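PDB 3T0O: ribonuclease T2 from Homo sapiens, which cleaves single-stranded RNA, preferentially between purine and uridine residues, and so supplies RNA fragments from microbial pathogens that are sensed by TLR8 in innate immunity. Local coordinates for residues D36-H41 and L121-V126; K63-E68 and R113-Y118. All coordinates share one frame; numbering follows the deposited sequence.

Contact 1: residues D36-H41 and L121-V126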
ATOM      1  N   ASP A  36      -7.447   4.589 -10.987  1.00 14.28           N
ATOM      2  CA  ASP A  36      -8.676   4.074 -10.466  0.50 13.75           C
ATOM      3  C   ASP A  36      -8.516   2.651  -9.913  1.00 13.19           C
ATOM      4  O   ASP A  36      -9.463   1.796  -9.949  1.00 15.16           O
ATOM      5  CB  ASP A  36      -9.751   4.119 -11.564  0.50 15.63           C
ATOM      6  CG  ASP A  36      -9.444   3.198 -12.709  0.50 17.51           C
ATOM      7  OD1 ASP A  36     -10.310   3.047 -13.622  0.50 20.81           O
ATOM      8  OD2 ASP A  36      -8.338   2.630 -12.761  0.50 17.00           O
ATOM      9  N   TYR A  37      -7.391   2.426  -9.236  1.00 11.21           N
ATOM     10  CA  TYR A  37      -7.164   1.124  -8.595  1.00  9.50           C
ATOM     11  C   TYR A  37      -6.234   1.317  -7.421  1.00  9.66           C
ATOM     12  O   TYR A  37      -5.537   2.328  -7.357  1.00 10.90           O
ATOM     13  CB  TYR A  37      -6.520   0.137  -9.590  1.00 11.84           C
ATOM     14  CG  TYR A  37      -5.351   0.646 -10.373  1.00 10.38           C
ATOM     15  CD1 TYR A  37      -4.040   0.475  -9.902  1.00 13.09           C
ATOM     16  CD2 TYR A  37      -5.545   1.203 -11.612  1.00 14.06           C
ATOM     17  CE1 TYR A  37      -2.950   0.866 -10.650  1.00 12.89           C
ATOM     18  CE2 TYR A  37      -4.431   1.651 -12.327  1.00 12.71           C
ATOM     19  CZ  TYR A  37      -3.175   1.502 -11.791  1.00 13.76           C
ATOM     20  OH  TYR A  37      -2.092   1.876 -12.630  1.00 19.47           O
ATOM     21  N   TRP A  38      -6.317   0.434  -6.455  1.00  8.58           N
ATOM     22  CA  TRP A  38      -5.421   0.441  -5.327  1.00  7.49           C
ATOM     23  C   TRP A  38      -4.035   0.179  -5.760  1.00  8.34           C
ATOM     24  O   TRP A  38      -3.787  -0.682  -6.615  1.00  9.87           O
ATOM     25  CB  TRP A  38      -5.815  -0.693  -4.349  1.00  8.68           C
ATOM     26  CG  TRP A  38      -7.160  -0.379  -3.702  1.00  8.09           C
ATOM     27  CD1 TRP A  38      -8.433  -0.586  -4.268  1.00 11.95           C
ATOM     28  CD2 TRP A  38      -7.371   0.202  -2.419  1.00  7.61           C
ATOM     29  NE1 TRP A  38      -9.392  -0.102  -3.390  1.00 11.45           N
ATOM     30  CE2 TRP A  38      -8.782   0.353  -2.248  1.00 10.83           C
ATOM     31  CE3 TRP A  38      -6.509   0.602  -1.384  1.00  6.79           C
ATOM     32  CZ2 TRP A  38      -9.342   0.920  -1.109  1.00  9.76           C
ATOM     33  CZ3 TRP A  38      -7.063   1.142  -0.219  1.00  8.72           C
ATOM     34  CH2 TRP A  38      -8.485   1.277  -0.084  1.00  7.66           C
ATOM     35  N   THR A  39      -3.108   0.974  -5.205  1.00  8.21           N
ATOM     36  CA  THR A  39      -1.688   0.809  -5.575  1.00  8.51           C
ATOM     37  C   THR A  39      -0.842   0.571  -4.332  1.00  7.55           C
ATOM     38  O   THR A  39      -1.308   0.646  -3.183  1.00  7.25           O
ATOM     39  CB  THR A  39      -1.129   2.121  -6.262  1.00  7.72           C
ATOM     40  OG1 THR A  39      -1.354   3.220  -5.356  1.00  9.65           O
ATOM     41  CG2 THR A  39      -1.920   2.368  -7.522  1.00 10.10           C
ATOM     42  N   ILE A  40       0.448   0.221  -4.571  1.00  7.53           N
ATOM     43  CA  ILE A  40       1.351  -0.086  -3.492  1.00  8.32           C
ATOM     44  C   ILE A  40       1.824   1.150  -2.780  1.00  7.75           C
ATOM     45  O   ILE A  40       2.328   2.088  -3.417  1.00 10.31           O
ATOM     46  CB  ILE A  40       2.586  -0.801  -4.036  1.00  8.99           C
ATOM     47  CG1 ILE A  40       2.147  -2.077  -4.759  1.00  8.26           C
ATOM     48  CG2 ILE A  40       3.522  -1.084  -2.849  1.00  9.30           C
ATOM     49  CD1 ILE A  40       3.324  -2.722  -5.554  1.00 11.30           C
ATOM     50  N   HIS A  41       1.641   1.197  -1.471  1.00  6.03           N
ATOM     51  CA  HIS A  41       2.351   2.172  -0.672  1.00  7.33           C
ATOM     52  C   HIS A  41       3.720   1.615  -0.286  1.00  8.39           C
ATOM     53  O   HIS A  41       4.759   2.213  -0.622  1.00  9.42           O
ATOM     54  CB  HIS A  41       1.534   2.483   0.527  1.00  8.51           C
ATOM     55  CG  HIS A  41       2.071   3.655   1.261  1.00  9.53           C
ATOM     56  ND1 HIS A  41       1.361   4.276   2.262  1.00  9.13           N
ATOM     57  CD2 HIS A  41       3.236   4.328   1.132  1.00 10.13           C
ATOM     58  CE1 HIS A  41       2.077   5.276   2.751  1.00 10.87           C
ATOM     59  NE2 HIS A  41       3.216   5.348   2.084  1.00 11.33           N
ATOM     60  N   LEU A 121      -1.796 -10.825  -4.323  1.00 11.88           N
ATOM     61  CA  LEU A 121      -2.913 -10.502  -3.491  1.00 10.84           C
ATOM     62  C   LEU A 121      -4.116 -10.007  -4.298  1.00 11.28           C
ATOM     63  O   LEU A 121      -5.304 -10.310  -4.017  1.00 10.24           O
ATOM     64  CB  LEU A 121      -2.508  -9.395  -2.525  1.00 12.07           C
ATOM     65  CG  LEU A 121      -1.492  -9.981  -1.544  1.00 15.09           C
ATOM     66  CD1 LEU A 121      -0.887  -8.772  -0.782  1.00 15.81           C
ATOM     67  CD2 LEU A 121      -2.123 -10.987  -0.528  1.00 17.81           C
ATOM     68  N   ASP A 122      -3.800  -9.254  -5.386  1.00 10.61           N
ATOM     69  CA  ASP A 122      -4.851  -8.685  -6.234  1.00  9.66           C
ATOM     70  C   ASP A 122      -6.059  -8.130  -5.516  1.00 10.27           C
ATOM     71  O   ASP A 122      -7.200  -8.527  -5.768  1.00 11.65           O
ATOM     72  CB  ASP A 122      -5.216  -9.618  -7.366  1.00 11.42           C
ATOM     73  CG  ASP A 122      -5.882  -8.838  -8.547  1.00 12.02           C
ATOM     74  OD1 ASP A 122      -6.061  -7.597  -8.424  1.00 15.53           O
ATOM     75  OD2 ASP A 122      -6.162  -9.550  -9.528  1.00 17.63           O
ATOM     76  N   LEU A 123      -5.750  -7.176  -4.641  1.00  9.52           N
ATOM     77  CA  LEU A 123      -6.797  -6.527  -3.875  1.00  9.05           C
ATOM     78  C   LEU A 123      -7.844  -5.864  -4.745  1.00 10.25           C
ATOM     79  O   LEU A 123      -8.993  -5.928  -4.432  1.00 10.70           O
ATOM     80  CB  LEU A 123      -6.109  -5.517  -2.940  1.00 10.22           C
ATOM     81  CG  LEU A 123      -7.087  -4.537  -2.261  1.00  9.57           C
ATOM     82  CD1 LEU A 123      -7.977  -5.271  -1.205  1.00 11.31           C
ATOM     83  CD2 LEU A 123      -6.203  -3.464  -1.591  1.00 12.26           C
ATOM     84  N   ASN A 124      -7.432  -5.308  -5.860  1.00 10.95           N
ATOM     85  CA  ASN A 124      -8.369  -4.703  -6.768  1.00 11.19           C
ATOM     86  C   ASN A 124      -9.411  -5.700  -7.295  1.00 11.65           C
ATOM     87  O   ASN A 124     -10.626  -5.387  -7.255  1.00 12.95           O
ATOM     88  CB  ASN A 124      -7.637  -4.072  -7.893  1.00 12.69           C
ATOM     89  CG  ASN A 124      -7.023  -2.807  -7.461  1.00 11.95           C
ATOM     90  OD1 ASN A 124      -7.770  -1.855  -7.216  1.00 13.39           O
ATOM     91  ND2 ASN A 124      -5.687  -2.746  -7.426  1.00 13.82           N
ATOM     92  N   SER A 125      -8.973  -6.866  -7.733  1.00 10.87           N
ATOM     93  CA  SER A 125      -9.952  -7.840  -8.254  1.00 11.69           C
ATOM     94  C   SER A 125     -10.787  -8.367  -7.120  1.00 12.46           C
ATOM     95  O   SER A 125     -11.963  -8.616  -7.340  1.00 15.34           O
ATOM     96  CB  SER A 125      -9.271  -9.004  -8.971  1.00 14.19           C
ATOM     97  OG  SER A 125      -8.675  -8.474 -10.125  1.00 17.93           O
ATOM     98  N   VAL A 126     -10.192  -8.548  -5.960  1.00 12.62           N
ATOM     99  CA  VAL A 126     -10.926  -9.065  -4.811  1.00 13.77           C
ATOM    100  C   VAL A 126     -12.110  -8.187  -4.468  1.00 12.20           C
ATOM    101  O   VAL A 126     -13.266  -8.680  -4.344  1.00 15.58           O
ATOM    102  CB  VAL A 126      -9.991  -9.224  -3.663  1.00 13.23           C
ATOM    103  CG1 VAL A 126     -10.685  -9.410  -2.364  1.00 16.46           C
ATOM    104  CG2 VAL A 126      -9.077 -10.391  -3.977  1.00 17.41           C
TER

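Contact 2: residues K63-E68 and R113-Y118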
ATOM      1  N   LYS A  63      16.014  -1.052 -12.456  1.00 23.31           N
ATOM      2  CA  LYS A  63      15.667  -0.587 -13.798  1.00 23.59           C
ATOM      3  C   LYS A  63      14.627  -1.494 -14.506  1.00 24.31           C
ATOM      4  O   LYS A  63      13.680  -1.006 -15.153  1.00 23.47           O
ATOM      5  CB  LYS A  63      16.967  -0.421 -14.629  1.00 25.96           C
ATOM      6  N   ASP A  64      14.777  -2.812 -14.342  1.00 25.11           N
ATOM      7  CA  ASP A  64      13.921  -3.761 -15.015  1.00 27.87           C
ATOM      8  C   ASP A  64      12.530  -3.723 -14.504  1.00 25.54           C
ATOM      9  O   ASP A  64      11.618  -4.212 -15.157  1.00 26.81           O
ATOM     10  CB  ASP A  64      14.471  -5.197 -14.926  1.00 30.15           C
ATOM     11  CG  ASP A  64      15.770  -5.361 -15.692  1.00 36.24           C
ATOM     12  OD1 ASP A  64      16.203  -4.379 -16.334  1.00 42.59           O
ATOM     13  OD2 ASP A  64      16.375  -6.462 -15.669  1.00 44.57           O
ATOM     14  N   LEU A  65      12.351  -3.186 -13.292  1.00 22.37           N
ATOM     15  CA  LEU A  65      11.052  -3.218 -12.677  1.00 20.69           C
ATOM     16  C   LEU A  65      10.287  -1.927 -12.901  1.00 18.89           C
ATOM     17  O   LEU A  65       9.131  -1.849 -12.530  1.00 18.13           O
ATOM     18  CB  LEU A  65      11.227  -3.385 -11.158  1.00 18.27           C
ATOM     19  CG  LEU A  65      11.953  -4.646 -10.682  1.00 20.30           C
ATOM     20  CD1 LEU A  65      12.049  -4.545  -9.171  1.00 21.58           C
ATOM     21  CD2 LEU A  65      11.161  -5.922 -11.030  1.00 24.77           C
ATOM     22  N   LEU A  66      10.912  -0.955 -13.571  1.00 19.51           N
ATOM     23  CA  LEU A  66      10.337   0.398 -13.596  1.00 19.29           C
ATOM     24  C   LEU A  66       8.950   0.475 -14.255  1.00 18.15           C
ATOM     25  O   LEU A  66       8.080   1.131 -13.756  1.00 17.12           O
ATOM     26  CB  LEU A  66      11.324   1.457 -14.092  1.00 21.08           C
ATOM     27  CG  LEU A  66      12.510   1.577 -13.111  1.00 22.81           C
ATOM     28  CD1 LEU A  66      13.538   2.528 -13.710  1.00 26.57           C
ATOM     29  CD2 LEU A  66      12.090   1.918 -11.669  1.00 23.75           C
ATOM     30  N   PRO A  67       8.689  -0.268 -15.334  1.00 18.21           N
ATOM     31  CA  PRO A  67       7.361  -0.137 -15.823  1.00 18.72           C
ATOM     32  C   PRO A  67       6.307  -0.593 -14.836  1.00 17.86           C
ATOM     33  O   PRO A  67       5.294   0.058 -14.728  1.00 17.33           O
ATOM     34  CB  PRO A  67       7.373  -1.010 -17.096  1.00 21.34           C
ATOM     35  CG  PRO A  67       8.808  -0.875 -17.559  1.00 22.91           C
ATOM     36  CD  PRO A  67       9.602  -0.894 -16.305  1.00 20.43           C
ATOM     37  N   GLU A  68       6.526  -1.699 -14.146  1.00 16.99           N
ATOM     38  CA  GLU A  68       5.607  -2.148 -13.127  1.00 17.23           C
ATOM     39  C   GLU A  68       5.563  -1.193 -11.948  1.00 14.66           C
ATOM     40  O   GLU A  68       4.482  -0.950 -11.367  1.00 15.30           O
ATOM     41  CB  GLU A  68       5.970  -3.508 -12.611  1.00 19.07           C
ATOM     42  CG  GLU A  68       5.545  -4.633 -13.546  1.00 25.56           C
ATOM     43  CD  GLU A  68       5.835  -5.967 -12.882  1.00 35.70           C
ATOM     44  OE1 GLU A  68       6.814  -6.608 -13.309  1.00 43.12           O
ATOM     45  OE2 GLU A  68       5.120  -6.315 -11.905  1.00 37.00           O
ATOM     46  N   ARG A 113       9.824  -8.443  -5.056  1.00 15.30           N
ATOM     47  CA  ARG A 113       8.914  -9.270  -4.259  1.00 14.53           C
ATOM     48  C   ARG A 113       7.684  -8.508  -3.878  1.00 13.61           C
ATOM     49  O   ARG A 113       6.577  -9.041  -3.819  1.00 12.77           O
ATOM     50  CB  ARG A 113       9.632  -9.869  -3.014  1.00 15.59           C
ATOM     51  CG  ARG A 113       8.757 -10.702  -2.124  1.00 15.39           C
ATOM     52  CD  ARG A 113       8.208 -11.955  -2.866  1.00 19.76           C
ATOM     53  NE  ARG A 113       7.588 -12.853  -1.899  1.00 20.05           N
ATOM     54  CZ  ARG A 113       6.628 -13.719  -2.194  1.00 25.67           C
ATOM     55  NH1 ARG A 113       6.168 -13.787  -3.436  1.00 23.16           N
ATOM     56  NH2 ARG A 113       6.107 -14.479  -1.252  1.00 24.92           N
ATOM     57  N   SER A 114       7.858  -7.209  -3.601  1.00 12.79           N
ATOM     58  CA  SER A 114       6.753  -6.347  -3.305  1.00 12.04           C
ATOM     59  C   SER A 114       5.776  -6.304  -4.438  1.00 12.47           C
ATOM     60  O   SER A 114       4.570  -6.451  -4.255  1.00 11.90           O
ATOM     61  CB  SER A 114       7.278  -4.935  -3.018  1.00 12.77           C
ATOM     62  OG  SER A 114       8.035  -4.995  -1.809  1.00 14.60           O
ATOM     63  N   LEU A 115       6.281  -6.163  -5.650  1.00 12.78           N
ATOM     64  CA  LEU A 115       5.379  -6.172  -6.804  1.00 11.90           C
ATOM     65  C   LEU A 115       4.716  -7.516  -6.972  1.00 12.92           C
ATOM     66  O   LEU A 115       3.538  -7.567  -7.358  1.00 13.66           O
ATOM     67  CB  LEU A 115       6.181  -5.869  -8.069  1.00 12.83           C
ATOM     68  CG  LEU A 115       6.705  -4.446  -8.121  1.00 12.04           C
ATOM     69  CD1 LEU A 115       7.788  -4.331  -9.197  1.00 16.00           C
ATOM     70  CD2 LEU A 115       5.610  -3.467  -8.454  1.00 13.62           C
ATOM     71  N   GLU A 116       5.444  -8.599  -6.733  1.00 12.71           N
ATOM     72  CA  GLU A 116       4.832  -9.932  -6.866  1.00 13.43           C
ATOM     73  C   GLU A 116       3.728 -10.098  -5.902  1.00 12.80           C
ATOM     74  O   GLU A 116       2.661 -10.581  -6.267  1.00 13.63           O
ATOM     75  CB  GLU A 116       5.898 -10.974  -6.611  1.00 14.62           C
ATOM     76  CG  GLU A 116       5.502 -12.366  -6.859  1.00 19.64           C
ATOM     77  CD  GLU A 116       6.738 -13.260  -6.782  1.00 28.62           C
ATOM     78  OE1 GLU A 116       7.525 -13.136  -5.812  1.00 26.84           O
ATOM     79  OE2 GLU A 116       6.948 -14.072  -7.709  1.00 32.84           O
ATOM     80  N   LEU A 117       3.951  -9.691  -4.664  1.00 11.88           N
ATOM     81  CA  LEU A 117       2.915  -9.828  -3.630  1.00 11.50           C
ATOM     82  C   LEU A 117       1.699  -9.007  -3.991  1.00  9.96           C
ATOM     83  O   LEU A 117       0.556  -9.438  -3.795  1.00 11.55           O
ATOM     84  CB  LEU A 117       3.494  -9.286  -2.295  1.00 11.17           C
ATOM     85  CG  LEU A 117       4.480 -10.297  -1.749  1.00 13.40           C
ATOM     86  CD1 LEU A 117       5.159  -9.616  -0.579  1.00 15.19           C
ATOM     87  CD2 LEU A 117       3.683 -11.525  -1.209  1.00 17.27           C
ATOM     88  N   TYR A 118       1.926  -7.804  -4.545  1.00  8.80           N
ATOM     89  CA  TYR A 118       0.771  -6.991  -4.945  1.00  9.15           C
ATOM     90  C   TYR A 118      -0.067  -7.752  -6.014  1.00 10.22           C
ATOM     91  O   TYR A 118      -1.286  -7.745  -5.921  1.00 11.31           O
ATOM     92  CB  TYR A 118       1.367  -5.748  -5.628  1.00  9.52           C
ATOM     93  CG  TYR A 118       0.329  -4.818  -6.258  1.00 10.93           C
ATOM     94  CD1 TYR A 118      -0.482  -4.042  -5.460  1.00  8.69           C
ATOM     95  CD2 TYR A 118       0.215  -4.755  -7.625  1.00  9.56           C
ATOM     96  CE1 TYR A 118      -1.409  -3.159  -6.087  1.00  9.06           C
ATOM     97  CE2 TYR A 118      -0.690  -3.894  -8.268  1.00 12.16           C
ATOM     98  CZ  TYR A 118      -1.475  -3.099  -7.465  1.00 10.60           C
ATOM     99  OH  TYR A 118      -2.363  -2.267  -8.147  1.00 12.23           O
TER

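Contact 1: residues D36-H41 and L121-V126
The side-chain amide of N124 reads the backbone of W38 much as a neighbouring strand would, one polar group donating to and accepting from a single residue. Its OD1 takes the hydrogen from W38 N over 2.8 Å, the N-H...O angle being 152°, while its ND2 gives one to W38 O at 2.9 Å. Both acceptors are met in their carbonyl planes on a lone pair, and W38 O lies almost exactly in the plane of the N124 amide, so the two bonds together fix the rotation of the amide and decide which end is oxygen. With CG anti to its own carbonyl carbon (chi1 -76°), N124 reaches out from the first turn of helix 123-129. W38 O also takes a hydrogen bond from Y118 OH, which gives this carbonyl two donors.

Such a side-chain clamp docks the start of a helix onto the residue just ahead of strand 39-45, the strand of the RNase T2 sheet that carries H41, a predicted active-site histidine; the clamp itself stands away from that site.

Van der Waals contacts accompany the polar pair. N124 OD1 lies 3.3 Å from Y37 CB and, in the plane of the indole, at the ring edge by W38 CD1. The amide and indole planes are 49° apart. L123 CD2 sits 3.9 Å from W38 CG, set obliquely to the indole, while W38 NE1 bonds to Y224 OH.

Within the helical segment, D122 is the N-cap: its OD1 accepts from S125 N at 3.1 Å and its OD2 from S125 OG at 2.8 Å, each approached from above the carboxylate plane.

Contact 2: residues K63-E68 and R113-Y118
L115 carries an apolar contact in which one leucine meets two residues three positions apart. Its CD1 lies 4.0 Å from E68 CB and 4.1 Å from L65 CB, thus bridging the end of the 3-10 segment that runs to residue 65 and the first turn of helix 66-72. L65 adds one branch of its own fork, CD2, 4.2 Å from the same L115 CD1. The other methyl of L115, CD2, turns to the backbone of E68, 4.0 Å from E68 O. CG of L115 stands beside the backbone N and anti to the carbonyl carbon (chi1 -68°), which carries the fork out from helix 107-121; the same methyl, CD2, also packs on I40 of strand 39-45.

On the polar side, E68 contributes its aliphatic CB to the leucine, whereas its carboxylate, with OE2 4.0 Å from L115 CB, forms a salt bridge through that oxygen with R119, which lies on the same helix as L115, so the pair spans the two helices.

The arrangement is helix-to-helix packing in the alpha/beta fold of the RNase T2 family, with L115 of helix 107-121 meeting both I40 of the sheet and the start of helix 66-72.

After strand 12-18 the chain reaches 36-41, the loop leading into strand 39-45 and its first residues, and then enters helix 66-72 by way of 63-68. After helix 84-98 it returns along helix 107-121, where 113-118 meets 63-68 and closes the inner loop, contact 2. A few residues on, 121-126 reaches back to 36-41 and closes the outer one, contact 1, within which contact 2 is wholly nested. Contact 1 joins helix 123-129 to the approach to strand 39-45, and contact 2 joins helix 107-121 to helix 66-72. Y118 adds the link from helix 107-121 to the strand: its ring packs on I40, Y118 CD1 lying 3.4 Å from I40 CG1.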